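Local coordinates for protein MlnE (Bacillus amyloliquefaciens subsp. plantarum, PDB 5D2E) that is a polyketide synthase whose N-terminal B-type ketoreductase, the part described here, binds NADP and probably reduces beta-keto intermediates during macrolactin assembly, at residues P54-E65 against I123-L132. Residues are numbered along the deposited sequence; the frame is centred on the assembly and turned at random.
Sequences PHTKEPILFFCE and IRPRHIIHFL
Strands 60-64 and 127-132 pair in parallel inside the domain of the ketoreductase that lies away from the NADP site, and a polar network closes the pair at its N-terminal end. The ladder runs Arg126 N to Pro59 O (3.0 Å), Leu61 N to His127 O, Ile129 N to Leu61 O (2.8 Å), Phe63 N to Ile129 O and Phe131 N to Phe63 O. Side chains alternate between two largely apolar faces; buried His130 gives NE2 a partner in Ser154. On one face, Ile129 lays CG2 over the Phe62 ring, toward its rim, a CH-pi contact 3.9 Å from the centroid; Ile229 of helix 222-233 packs on both. On the other, Leu61 and Ile128 lie side by side, and Ile128 CG2 meets the edge of the Phe63 ring at CE2; helix 141-164 packs on Leu61 and Phe63. Branched isoleucines suit extended strands, and flat rings press closely against their methyls.

Before the strand, Pro54 offers CB to the centre of the His127 ring face. With CG anti to the carbonyl carbon (chi1 -43°), this ring turns NE2 toward Thr56 OG1 (3.1 Å), in the ring plane. A threonine hydroxyl suits this relay, accepting from His127 while donating to Glu58 OE2. That oxygen also takes Arg126 NH1 on its syn lone pair, a 2.9 Å salt bridge with the planar groups perpendicular; Arg126 NE pairs with Glu172. A water links Glu58 OE1 to Arg124 O. The parallel order 100-103, 84-89, 60-64, 127-133, 171-180, 205-214 is that of a Rossmann-type sheet with this pair central, consistent with the structural subdomain of polyketide synthase ketoreductases.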
# COMPACT_ATOMS: atom_id res chain seq x y z
N PRO A 54 19.40 20.90 -11.06
CA PRO A 54 18.98 21.03 -9.67
C PRO A 54 19.11 22.48 -9.20
O PRO A 54 19.90 23.24 -9.77
CB PRO A 54 19.96 20.12 -8.93
CG PRO A 54 20.59 19.23 -9.94
CD PRO A 54 20.54 19.97 -11.24
N HIS A 55 18.38 22.85 -8.15
CA HIS A 55 18.40 24.25 -7.62
C HIS A 55 19.64 24.63 -6.80
O HIS A 55 19.88 25.80 -6.61
CB HIS A 55 17.14 24.57 -6.78
CG HIS A 55 16.07 25.29 -7.55
ND1 HIS A 55 14.73 24.99 -7.42
CD2 HIS A 55 16.14 26.28 -8.46
CE1 HIS A 55 14.02 25.76 -8.22
NE2 HIS A 55 14.85 26.56 -8.87
N THR A 56 20.39 23.65 -6.29
CA THR A 56 21.69 23.89 -5.65
C THR A 56 22.74 23.21 -6.48
O THR A 56 22.43 22.34 -7.29
CB THR A 56 21.75 23.27 -4.25
OG1 THR A 56 21.66 21.84 -4.37
CG2 THR A 56 20.61 23.80 -3.42
N LYS A 57 23.99 23.62 -6.30
CA LYS A 57 25.04 23.07 -7.09
C LYS A 57 25.80 22.03 -6.25
O LYS A 57 26.84 22.32 -5.68
CB LYS A 57 25.92 24.20 -7.59
CG LYS A 57 27.10 23.74 -8.43
CD LYS A 57 27.69 24.89 -9.26
CE LYS A 57 28.12 26.07 -8.40
NZ LYS A 57 28.68 27.16 -9.23
N GLU A 58 25.24 20.83 -6.16
CA GLU A 58 25.74 19.78 -5.33
C GLU A 58 25.68 18.46 -6.09
O GLU A 58 24.96 18.38 -7.06
CB GLU A 58 24.87 19.71 -4.08
CG GLU A 58 25.17 20.82 -3.08
CD GLU A 58 24.25 20.68 -1.92
OE1 GLU A 58 24.58 19.94 -0.98
OE2 GLU A 58 23.13 21.19 -2.00
N PRO A 59 26.45 17.44 -5.66
CA PRO A 59 26.54 16.18 -6.37
C PRO A 59 25.17 15.48 -6.47
O PRO A 59 24.30 15.62 -5.62
CB PRO A 59 27.54 15.39 -5.56
CG PRO A 59 28.36 16.43 -4.81
CD PRO A 59 27.34 17.48 -4.49
N ILE A 60 24.97 14.87 -7.61
CA ILE A 60 23.81 14.06 -7.95
C ILE A 60 24.23 12.57 -7.95
O ILE A 60 25.29 12.21 -8.53
CB ILE A 60 23.35 14.43 -9.35
CG1 ILE A 60 22.96 15.89 -9.38
CG2 ILE A 60 22.24 13.48 -9.83
CD1 ILE A 60 22.85 16.41 -10.83
N LEU A 61 23.43 11.71 -7.34
CA LEU A 61 23.71 10.29 -7.25
C LEU A 61 22.54 9.58 -7.92
O LEU A 61 21.40 9.77 -7.52
CB LEU A 61 23.82 9.88 -5.78
CG LEU A 61 23.93 8.40 -5.52
CD1 LEU A 61 25.18 7.81 -6.16
CD2 LEU A 61 23.98 8.19 -4.00
N PHE A 62 22.82 8.74 -8.92
CA PHE A 62 21.82 8.11 -9.75
C PHE A 62 22.04 6.66 -9.73
O PHE A 62 23.13 6.20 -10.10
CB PHE A 62 22.06 8.65 -11.21
CG PHE A 62 20.89 8.48 -12.17
CD1 PHE A 62 20.46 7.23 -12.55
CD2 PHE A 62 20.23 9.58 -12.68
CE1 PHE A 62 19.41 7.04 -13.42
CE2 PHE A 62 19.14 9.41 -13.57
CZ PHE A 62 18.74 8.13 -13.93
N PHE A 63 21.00 5.90 -9.35
CA PHE A 63 21.02 4.46 -9.30
C PHE A 63 20.19 3.97 -10.48
O PHE A 63 19.04 4.41 -10.64
CB PHE A 63 20.36 3.95 -8.02
CG PHE A 63 21.09 4.25 -6.72
CD1 PHE A 63 22.20 3.54 -6.36
CD2 PHE A 63 20.64 5.24 -5.86
CE1 PHE A 63 22.86 3.79 -5.19
CE2 PHE A 63 21.31 5.53 -4.67
CZ PHE A 63 22.42 4.76 -4.34
N CYS A 64 20.74 3.04 -11.27
CA CYS A 64 20.05 2.53 -12.47
C CYS A 64 20.49 1.12 -12.63
O CYS A 64 21.60 0.77 -12.25
CB CYS A 64 20.42 3.39 -13.71
SG CYS A 64 19.33 3.08 -15.17
N GLU A 65 19.67 0.30 -13.24
CA GLU A 65 20.03 -1.10 -13.37
C GLU A 65 21.21 -1.27 -14.35
O GLU A 65 22.07 -2.12 -14.15
CB GLU A 65 18.79 -1.94 -13.78
CG GLU A 65 18.87 -3.42 -13.47
CD GLU A 65 19.00 -3.78 -11.97
OE1 GLU A 65 18.14 -3.45 -11.07
OE2 GLU A 65 19.99 -4.47 -11.70
N ILE A 123 32.69 13.67 -1.68
CA ILE A 123 31.53 13.79 -2.55
C ILE A 123 30.29 13.58 -1.64
O ILE A 123 30.06 12.48 -1.18
CB ILE A 123 31.60 12.78 -3.73
CG1 ILE A 123 32.69 13.25 -4.69
CG2 ILE A 123 30.34 12.87 -4.57
CD1 ILE A 123 33.08 12.25 -5.74
N ARG A 124 29.51 14.63 -1.38
CA ARG A 124 28.34 14.60 -0.52
C ARG A 124 27.07 14.87 -1.39
O ARG A 124 26.77 16.01 -1.73
CB ARG A 124 28.45 15.69 0.57
CG ARG A 124 27.13 15.92 1.36
CD ARG A 124 27.25 16.93 2.51
NE ARG A 124 28.11 16.40 3.56
CZ ARG A 124 28.48 17.06 4.65
NH1 ARG A 124 28.03 18.28 4.86
NH2 ARG A 124 29.24 16.45 5.54
N PRO A 125 26.37 13.81 -1.81
CA PRO A 125 25.22 14.00 -2.72
C PRO A 125 24.11 14.70 -2.01
O PRO A 125 23.91 14.48 -0.80
CB PRO A 125 24.79 12.57 -3.05
CG PRO A 125 25.94 11.69 -2.71
CD PRO A 125 26.71 12.40 -1.62
N ARG A 126 23.38 15.52 -2.75
CA ARG A 126 22.15 16.06 -2.29
C ARG A 126 20.95 15.51 -3.09
O ARG A 126 19.95 15.10 -2.54
CB ARG A 126 22.15 17.55 -2.44
CG ARG A 126 21.42 18.21 -1.26
CD ARG A 126 20.43 19.16 -1.77
NE ARG A 126 19.52 19.63 -0.73
CZ ARG A 126 19.75 20.70 0.01
NH1 ARG A 126 20.90 21.34 -0.09
NH2 ARG A 126 18.84 21.11 0.88
N HIS A 127 21.08 15.41 -4.40
CA HIS A 127 20.02 14.89 -5.24
C HIS A 127 20.24 13.46 -5.58
O HIS A 127 21.21 13.14 -6.20
CB HIS A 127 19.91 15.73 -6.48
CG HIS A 127 20.01 17.18 -6.17
ND1 HIS A 127 18.92 17.95 -5.86
CD2 HIS A 127 21.10 17.95 -5.94
CE1 HIS A 127 19.31 19.15 -5.51
NE2 HIS A 127 20.63 19.18 -5.56
N ILE A 128 19.30 12.59 -5.19
CA ILE A 128 19.41 11.19 -5.38
C ILE A 128 18.29 10.78 -6.30
O ILE A 128 17.15 11.19 -6.06
CB ILE A 128 19.18 10.39 -4.07
CG1 ILE A 128 19.97 10.94 -2.88
CG2 ILE A 128 19.44 8.95 -4.30
CD1 ILE A 128 21.40 11.20 -3.11
N ILE A 129 18.63 10.00 -7.34
CA ILE A 129 17.70 9.45 -8.30
C ILE A 129 17.77 7.92 -8.13
O ILE A 129 18.79 7.30 -8.28
CB ILE A 129 17.93 9.82 -9.76
CG1 ILE A 129 18.04 11.35 -9.94
CG2 ILE A 129 16.89 9.14 -10.65
CD1 ILE A 129 16.84 12.11 -9.61
N HIS A 130 16.62 7.32 -7.79
CA HIS A 130 16.55 5.89 -7.70
C HIS A 130 15.68 5.40 -8.84
O HIS A 130 14.44 5.61 -8.86
CB HIS A 130 15.95 5.50 -6.37
CG HIS A 130 16.01 4.04 -6.09
ND1 HIS A 130 15.06 3.15 -6.56
CD2 HIS A 130 16.87 3.30 -5.34
CE1 HIS A 130 15.37 1.92 -6.18
NE2 HIS A 130 16.44 1.99 -5.40
N PHE A 131 16.30 4.76 -9.82
CA PHE A 131 15.57 4.26 -10.96
C PHE A 131 15.95 2.83 -11.34
O PHE A 131 16.59 2.59 -12.38
CB PHE A 131 15.83 5.21 -12.16
CG PHE A 131 15.02 4.86 -13.44
CD1 PHE A 131 13.80 4.25 -13.39
CD2 PHE A 131 15.50 5.22 -14.67
CE1 PHE A 131 13.06 4.00 -14.56
CE2 PHE A 131 14.79 4.96 -15.83
CZ PHE A 131 13.55 4.38 -15.77
N LEU A 132 15.52 1.91 -10.53
CA LEU A 132 15.70 0.49 -10.73
C LEU A 132 14.36 -0.21 -11.05
O LEU A 132 14.35 -1.35 -11.52
CB LEU A 132 16.16 -0.16 -9.45
CG LEU A 132 17.45 0.36 -8.86
CD1 LEU A 132 17.81 -0.46 -7.65
CD2 LEU A 132 18.59 0.39 -9.90
O HOH W 1 26.97 18.52 -0.99
O HOH W 2 16.78 0.68 -14.24